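Local coordinates for heat shock protein 16 (Schizosaccharomyces pombe, PDB 3W1Z), which is a small heat shock protein that assembles into a 16-mer and probably acts as a chaperone binding unfolded proteins, at the interface of chains A and B. Sequence-based numbering; all coordinates share one arbitrary frame. Chains: chain A/B, Heat shock protein 16.

The interface of chains A and B. Residues chain A 38, 40, 51, 53, 123; chain B 55, 95, 97.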
loop_
_atom_site.group_PDB
_atom_site.type_symbol
_atom_site.label_atom_id
_atom_site.label_comp_id
_atom_site.label_asym_id
_atom_site.label_seq_id
_atom_site.Cartn_x
_atom_site.Cartn_y
_atom_site.Cartn_z
ATOM N N SER A 38 26.041 -9.923 -20.706
ATOM C CA SER A 38 25.513 -11.282 -20.725
ATOM C C SER A 38 26.409 -12.230 -21.506
ATOM O O SER A 38 26.933 -11.880 -22.563
ATOM C CB SER A 38 24.089 -11.302 -21.284
ATOM O OG SER A 38 23.198 -10.621 -20.422
ATOM N N ASP A 40 27.037 -16.190 -23.097
ATOM C CA ASP A 40 26.671 -17.537 -23.506
ATOM C C ASP A 40 27.932 -18.330 -23.826
ATOM O O ASP A 40 28.865 -17.804 -24.424
ATOM C CB ASP A 40 25.764 -17.497 -24.734
ATOM C CG ASP A 40 24.304 -17.347 -24.373
ATOM O OD1 ASP A 40 23.451 -17.624 -25.241
ATOM O OD2 ASP A 40 24.008 -16.961 -23.221
ATOM N N ASP A 51 30.105 -15.973 -26.268
ATOM C CA ASP A 51 29.382 -14.800 -26.749
ATOM C C ASP A 51 29.081 -13.837 -25.606
ATOM O O ASP A 51 28.518 -14.222 -24.586
ATOM C CB ASP A 51 28.078 -15.216 -27.430
ATOM C CG ASP A 51 28.313 -15.980 -28.715
ATOM O OD1 ASP A 51 29.169 -15.553 -29.519
ATOM O OD2 ASP A 51 27.641 -17.010 -28.922
ATOM N N GLU A 53 27.412 -9.997 -24.742
ATOM C CA GLU A 53 26.643 -8.844 -25.195
ATOM C C GLU A 53 27.275 -7.549 -24.702
ATOM O O GLU A 53 27.421 -7.338 -23.499
ATOM C CB GLU A 53 25.195 -8.933 -24.711
ATOM C CG GLU A 53 24.382 -10.038 -25.360
ATOM C CD GLU A 53 22.948 -10.063 -24.869
ATOM O OE1 GLU A 53 22.586 -9.189 -24.054
ATOM O OE2 GLU A 53 22.186 -10.956 -25.293
ATOM N N LEU A 123 27.837 -7.503 -30.234
ATOM C CA LEU A 123 28.079 -8.849 -29.734
ATOM C C LEU A 123 29.509 -9.284 -30.025
ATOM O O LEU A 123 29.939 -9.322 -31.183
ATOM C CB LEU A 123 27.091 -9.850 -30.335
ATOM C CG LEU A 123 27.127 -11.241 -29.695
ATOM C CD1 LEU A 123 26.541 -11.199 -28.289
ATOM C CD2 LEU A 123 26.410 -12.274 -30.555
ATOM N N PRO B 55 22.081 -5.794 -28.692
ATOM C CA PRO B 55 23.263 -6.587 -29.050
ATOM C C PRO B 55 22.887 -7.886 -29.760
ATOM O O PRO B 55 21.941 -8.559 -29.352
ATOM C CB PRO B 55 23.905 -6.885 -27.694
ATOM C CG PRO B 55 22.769 -6.873 -26.737
ATOM C CD PRO B 55 21.816 -5.825 -27.242
ATOM N N ARG B 95 21.919 -15.379 -22.145
ATOM C CA ARG B 95 21.289 -14.600 -23.211
ATOM C C ARG B 95 19.826 -14.961 -23.433
ATOM O O ARG B 95 19.443 -16.127 -23.374
ATOM C CB ARG B 95 22.073 -14.719 -24.522
ATOM C CG ARG B 95 23.412 -13.997 -24.516
ATOM C CD ARG B 95 24.035 -13.972 -25.904
ATOM N NE ARG B 95 23.296 -13.110 -26.823
ATOM C CZ ARG B 95 23.345 -13.211 -28.148
ATOM N NH1 ARG B 95 24.091 -14.149 -28.719
ATOM N NH2 ARG B 95 22.641 -12.383 -28.905
ATOM N N PHE B 97 16.562 -14.782 -26.034
ATOM C CA PHE B 97 16.260 -14.668 -27.456
ATOM C C PHE B 97 14.763 -14.657 -27.739
ATOM O O PHE B 97 13.965 -15.188 -26.966
ATOM C CB PHE B 97 16.929 -15.801 -28.235
ATOM C CG PHE B 97 18.423 -15.825 -28.107
ATOM C CD1 PHE B 97 19.207 -14.971 -28.864
ATOM C CD2 PHE B 97 19.043 -16.699 -27.230
ATOM C CE1 PHE B 97 20.583 -14.989 -28.752
ATOM C CE2 PHE B 97 20.420 -16.723 -27.114
ATOM C CZ PHE B 97 21.191 -15.865 -27.875
#
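With CG anti to its own carbonyl carbon and the chain bent at chi3 (69°), B:Arg95 lays its guanidinium over the sheet of chain A, where A:Glu53, extended beyond CG, brings its carboxylate to the NE edge. The two chains pair here through their alpha-crystallin domains, the beta-sandwich of small heat shock proteins, in a two-fold symmetric dimer in which this patch recurs with the chains exchanged. NE of B:Arg95 gives a charged hydrogen bond to OE2 of A:Glu53 (2.9 Å), nearly in the guanidinium plane and on the anti lone pair of that oxygen; the carboxylate and guanidinium planes stand 79° apart. At the root of the arginine, its backbone N donates to OD2 of A:Asp40 (2.8 Å), meeting the carboxylate on the syn side but 24° out of its plane. The A:Asp40 side chain crosses that of B:Arg95 at about a right angle, its CG packed on the arginine CB (3.5 Å). Tip to tip, A:Leu123 sets CD1 over the centre of one guanidinium face, 3.8 Å from CZ of B:Arg95, while the ring of B:Phe97 comes edge-on to the opposite face, CE1 over its centre, so the group lies between a methyl and a ring edge. OD1 of A:Asp40 lies at the edge of that ring, 3.7 Å from CE2 of B:Phe97. Slanting across the A:Glu53 side chain, B:Pro55 packs its ring CG on the carboxylate carbon CD (3.7 Å). OD2 of A:Asp51 stays 4.6 Å from NH1 of B:Arg95, a distance at which its charge may still favour the cation. An alanine in place of B:Arg95 would probably leave the A:Glu53 carboxylate without its cationic mate and open a gap between A:Leu123 and B:Phe97.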